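PDB 1SR4: cytolethal distending toxin protein C from Haemophilus ducreyi, which probably pairs with subunit A as a lectin-like heterodimer needed to deliver the genotoxic subunit B of cytolethal distending toxin into host cells. Local coordinates for the interface of chains B and A and the interface of chains C and A. Numbering follows the deposited sequence. Chains: chain A, cytolethal distending toxin protein C; chain B, Cytolethal distending toxin subunit A; chain C, cytolethal distending toxin protein B.

The three contacts show how one beta-trefoil subunit can hold two different partners in a heterotrimer. Contact 1 joins chain A to chain B, whereas contacts 2 and 3 join it to chain C. The centres of their C-alpha atoms lie about 13 Å apart for contacts 1 and 3, 16 Å for contacts 2 and 3, and 27 Å for contacts 1 and 2, which puts contact 3 nearer to either neighbour than they are to each other. A:Pro99 of contact 3 ends strand 95-99, and A:Thr102 of contact 1 follows in the loop before A:Phe105, so one short stretch of chain A serves both partners.

Contact 1: the interface of chains B and A. Residues chain B 200-202; chain A 102, 138, 140, 143.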
loop_
_atom_site.group_PDB
_atom_site.type_symbol
_atom_site.label_atom_id
_atom_site.label_comp_id
_atom_site.label_asym_id
_atom_site.label_seq_id
_atom_site.Cartn_x
_atom_site.Cartn_y
_atom_site.Cartn_z
ATOM N N LEU B 200 -0.595 -8.137 -17.216
ATOM C CA LEU B 200 -1.882 -7.983 -17.897
ATOM C C LEU B 200 -1.917 -6.624 -18.588
ATOM O O LEU B 200 -1.112 -5.751 -18.264
ATOM C CB LEU B 200 -3.028 -8.022 -16.872
ATOM C CG LEU B 200 -3.313 -9.295 -16.056
ATOM C CD1 LEU B 200 -4.350 -9.010 -14.978
ATOM C CD2 LEU B 200 -3.815 -10.390 -16.988
ATOM N N GLU B 201 -2.836 -6.451 -19.544
ATOM C CA GLU B 201 -3.006 -5.154 -20.201
ATOM C C GLU B 201 -3.580 -4.285 -19.081
ATOM O O GLU B 201 -4.470 -4.726 -18.343
ATOM C CB GLU B 201 -4.022 -5.226 -21.338
ATOM C CG GLU B 201 -3.526 -5.970 -22.568
ATOM C CD GLU B 201 -2.923 -5.036 -23.602
ATOM O OE1 GLU B 201 -3.596 -4.050 -23.992
ATOM O OE2 GLU B 201 -1.784 -5.285 -24.032
ATOM N N ALA B 202 -3.062 -3.067 -18.958
ATOM C CA ALA B 202 -3.479 -2.143 -17.902
ATOM C C ALA B 202 -4.303 -1.007 -18.478
ATOM O O ALA B 202 -4.031 -0.540 -19.578
ATOM C CB ALA B 202 -2.237 -1.573 -17.206
ATOM N N THR A 102 -4.201 -1.891 -12.547
ATOM C CA THR A 102 -3.397 -3.031 -12.093
ATOM C C THR A 102 -2.328 -2.686 -11.061
ATOM O O THR A 102 -1.756 -3.593 -10.442
ATOM C CB THR A 102 -2.649 -3.745 -13.237
ATOM O OG1 THR A 102 -1.567 -2.925 -13.685
ATOM C CG2 THR A 102 -3.592 -4.051 -14.405
ATOM N N PHE A 138 -3.309 -0.462 -22.271
ATOM C CA PHE A 138 -1.933 -0.491 -22.741
ATOM C C PHE A 138 -1.198 -1.810 -22.485
ATOM O O PHE A 138 -1.408 -2.458 -21.461
ATOM C CB PHE A 138 -1.172 0.648 -22.037
ATOM C CG PHE A 138 -1.700 2.027 -22.365
ATOM C CD1 PHE A 138 -1.214 2.730 -23.467
ATOM C CD2 PHE A 138 -2.682 2.616 -21.577
ATOM C CE1 PHE A 138 -1.698 4.008 -23.777
ATOM C CE2 PHE A 138 -3.175 3.896 -21.879
ATOM C CZ PHE A 138 -2.683 4.591 -22.976
ATOM N N LEU A 140 2.281 -4.181 -21.850
ATOM C CA LEU A 140 3.369 -4.063 -20.875
ATOM C C LEU A 140 4.494 -3.127 -21.313
ATOM O O LEU A 140 5.229 -2.606 -20.481
ATOM C CB LEU A 140 3.953 -5.452 -20.569
ATOM C CG LEU A 140 2.982 -6.451 -19.923
ATOM C CD1 LEU A 140 3.555 -7.876 -19.982
ATOM C CD2 LEU A 140 2.747 -6.042 -18.463
ATOM N N GLN A 143 4.087 -0.059 -19.504
ATOM C CA GLN A 143 3.943 -0.210 -18.065
ATOM C C GLN A 143 5.213 -0.275 -17.257
ATOM O O GLN A 143 6.173 -0.928 -17.643
ATOM C CB GLN A 143 3.121 -1.460 -17.783
ATOM C CG GLN A 143 1.745 -1.487 -18.467
ATOM C CD GLN A 143 0.988 -2.737 -18.090
ATOM O OE1 GLN A 143 1.076 -3.197 -16.948
ATOM N NE2 GLN A 143 0.228 -3.291 -19.031
HETATM O O HOH W 1 0.957 -6.704 -22.943
#
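With CG anti to its carbonyl carbon (chi1 -56°) and the chain extended beyond CG, A:Gln143 carries its carboxamide to the backbone of B:Leu200, across the join between two subunits of the toxin heterotrimer. A:Gln143 NE2 donates to the B:Leu200 carbonyl O at 2.9 Å. The bond is almost straight, 172° at the hydrogen, and lies both in the carbonyl plane and in the plane of the amide, so it should fix the rotation of the carboxamide. A:Gln143 NE2 also donates to A:Phe138 O within its own chain at 3.0 Å, but from above that carbonyl plane and with a more bent geometry.

A:Phe138 and B:Ala202 form an antiparallel beta bridge. A:Phe138 N donates to B:Ala202 O at 2.8 Å, and B:Ala202 N returns a bond to A:Phe138 O at 3.1 Å. That last oxygen therefore accepts from both chains, and the glutamine amide ties the bridge to B:Leu200, two residues before B:Ala202.

Apolar contact is modest. The B:Ala202 methyl CB rests against A:Gln143 CD at 3.5 Å, and the A:Thr102 methyl CG2 approaches it from another side at 4.0 Å. A water bonded to A:Leu140 N lies near the carboxylate of the poorly ordered B:Glu201. For chain A, the site pairs a short segment of subunit A, by one antiparallel bridge, with strand 137-138, helping to join the two subunits that probably deliver CdtB.

Contact 2: the interface of chains C and A. Residues chain C 16-18; chain A 50, 52.
A:Asp50 and C:Ala17 meet through their backbones where a loop of the nuclease-family subunit C runs past the end of strand 46-50 in chain A. Two direct bonds make the close part of the contact. In the first, A:Asp50 N donates to C:Ala17 O at 3.0 Å, nearly along the C=O axis. A:Lys52 supplies the second by a folded route, bent at chi2, chi3 and chi4 (-55°, -66° and -68°), which curls the chain back and gathers methylenes CD and CE as well as the terminal amino group NZ at the C:Ser16 carbonyl. A:Lys52 NZ donates to C:Ser16 O at 3.0 Å, in the carbonyl plane and on a lone pair.

The flank toward C:Val18 is looser. The A:Asp50 side chain touches it lightly, A:Asp50 CG lying 3.9 Å from C:Val18 CA, and the two side chains cross at about a right angle. Water fills out the rest of the loose side. One molecule links A:Lys52 NZ and C:Ser16 O, closing a small triangle, so the amino group is held both directly and through solvent. A second lies beside the backbone pair, 2.8 Å from C:Ala17 O and 2.8 Å from the carbonyl A:Asp50 O.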
loop_
_atom_site.group_PDB
_atom_site.type_symbol
_atom_site.label_atom_id
_atom_site.label_comp_id
_atom_site.label_asym_id
_atom_site.label_seq_id
_atom_site.Cartn_x
_atom_site.Cartn_y
_atom_site.Cartn_z
ATOM N N SER C 16 6.241 18.146 2.363
ATOM C CA SER C 16 6.239 19.068 1.248
ATOM C C SER C 16 6.970 18.438 0.061
ATOM O O SER C 16 6.599 18.634 -1.092
ATOM C CB SER C 16 6.943 20.372 1.652
ATOM O OG SER C 16 6.773 21.340 0.632
ATOM N N ALA C 17 8.014 17.680 0.355
ATOM C CA ALA C 17 8.808 17.035 -0.683
ATOM C C ALA C 17 8.142 15.841 -1.392
ATOM O O ALA C 17 8.308 15.669 -2.607
ATOM C CB ALA C 17 10.163 16.607 -0.096
ATOM N N VAL C 18 7.412 15.016 -0.636
ATOM C CA VAL C 18 6.752 13.827 -1.193
ATOM C C VAL C 18 5.426 13.616 -0.462
ATOM O O VAL C 18 5.407 13.449 0.763
ATOM C CB VAL C 18 7.630 12.568 -1.011
ATOM C CG1 VAL C 18 7.135 11.446 -1.943
ATOM C CG2 VAL C 18 9.098 12.903 -1.305
ATOM N N ASP A 50 8.317 14.475 -5.358
ATOM C CA ASP A 50 7.231 15.124 -6.086
ATOM C C ASP A 50 7.631 16.498 -6.585
ATOM O O ASP A 50 8.239 17.267 -5.851
ATOM C CB ASP A 50 5.989 15.264 -5.201
ATOM C CG ASP A 50 5.396 13.923 -4.816
ATOM O OD1 ASP A 50 5.892 12.893 -5.316
ATOM O OD2 ASP A 50 4.437 13.896 -4.022
ATOM N N LYS A 52 6.854 20.230 -7.436
ATOM C CA LYS A 52 5.884 21.210 -6.970
ATOM C C LYS A 52 5.610 22.400 -7.886
ATOM O O LYS A 52 4.711 23.194 -7.606
ATOM C CB LYS A 52 6.311 21.732 -5.594
ATOM C CG LYS A 52 6.743 20.640 -4.614
ATOM C CD LYS A 52 5.667 19.572 -4.430
ATOM C CE LYS A 52 4.419 20.118 -3.745
ATOM N NZ LYS A 52 4.665 20.496 -2.330
HETATM O O HOH W 2 3.863 17.900 -1.352
HETATM O O HOH W 3 10.071 17.511 -3.768
#

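Contact 3: the interface of chains C and A. Residues chain C 24, 28; chain A 99, 105.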
loop_
_atom_site.group_PDB
_atom_site.type_symbol
_atom_site.label_atom_id
_atom_site.label_comp_id
_atom_site.label_asym_id
_atom_site.label_seq_id
_atom_site.Cartn_x
_atom_site.Cartn_y
_atom_site.Cartn_z
ATOM N N ASN C 24 -1.350 8.439 -4.592
ATOM C CA ASN C 24 -1.619 7.799 -5.873
ATOM C C ASN C 24 -0.971 6.457 -6.115
ATOM O O ASN C 24 -1.416 5.709 -6.982
ATOM C CB ASN C 24 -1.325 8.767 -7.005
ATOM C CG ASN C 24 -2.343 9.884 -7.056
ATOM O OD1 ASN C 24 -3.540 9.635 -7.240
ATOM N ND2 ASN C 24 -1.890 11.112 -6.856
ATOM N N ARG C 28 -4.201 4.426 -3.205
ATOM C CA ARG C 28 -5.080 3.907 -4.247
ATOM C C ARG C 28 -5.104 2.378 -4.231
ATOM O O ARG C 28 -6.154 1.768 -4.365
ATOM C CB ARG C 28 -4.637 4.396 -5.630
ATOM C CG ARG C 28 -4.640 5.914 -5.783
ATOM C CD ARG C 28 -4.184 6.339 -7.180
ATOM N NE ARG C 28 -5.225 6.064 -8.140
ATOM C CZ ARG C 28 -5.971 6.989 -8.719
ATOM N NH1 ARG C 28 -5.784 8.270 -8.456
ATOM N NH2 ARG C 28 -6.939 6.612 -9.520
ATOM N N PRO A 99 -1.723 6.419 -12.835
ATOM C CA PRO A 99 -2.126 5.150 -12.218
ATOM C C PRO A 99 -2.996 4.320 -13.165
ATOM O O PRO A 99 -3.597 4.855 -14.101
ATOM C CB PRO A 99 -2.892 5.592 -10.962
ATOM C CG PRO A 99 -3.550 6.870 -11.402
ATOM C CD PRO A 99 -2.460 7.562 -12.254
ATOM N N PHE A 105 2.196 1.559 -13.607
ATOM C CA PHE A 105 2.073 2.964 -13.961
ATOM C C PHE A 105 2.523 3.195 -15.383
ATOM O O PHE A 105 3.379 2.463 -15.911
ATOM C CB PHE A 105 2.954 3.847 -13.060
ATOM C CG PHE A 105 2.484 3.902 -11.647
ATOM C CD1 PHE A 105 1.521 4.837 -11.263
ATOM C CD2 PHE A 105 2.920 2.956 -10.726
ATOM C CE1 PHE A 105 0.986 4.824 -9.967
ATOM C CE2 PHE A 105 2.386 2.941 -9.425
ATOM C CZ PHE A 105 1.421 3.875 -9.056
#
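A:Pro99, at the end of strand 95-99 in the ricin-type beta-trefoil of chain A, packs against C:Arg28 on helix 20-31 of chain C, a member of the endonuclease/exonuclease/phosphatase family. The leading contact is apolar, a proline carbon laid on a guanidinium face. Ring carbon CG of A:Pro99 sits over the centre of that face, 3.6 Å from C:Arg28 CZ. Beside it, A:Pro99 CB lies 3.7 Å from C:Arg28 NE, so the proline meets the face with its CB-CG edge, CG over the centre and CB toward NE. The arginine side chain is extended through chi2 and then turns at chi3 (74°), presenting the guanidinium face to the proline; A:Pro99 has 45 Å² hidden by chain C.

Hydrogen bonding works from within the helix. C:Arg28 NH1 donates to the side-chain carbonyl OD1 of C:Asn24, one turn earlier, at 2.9 Å and 154° at the hydrogen. The acceptor lies at the guanidinium edge, near its plane, and this should limit rotation of the group while its face meets the proline.

A slight edge contact involves an aromatic ring. A:Phe105, which begins strand 105-109, points its ring edge at the helix backbone, with A:Phe105 CE1 3.9 Å from C:Asn24 O and that oxygen in the ring plane.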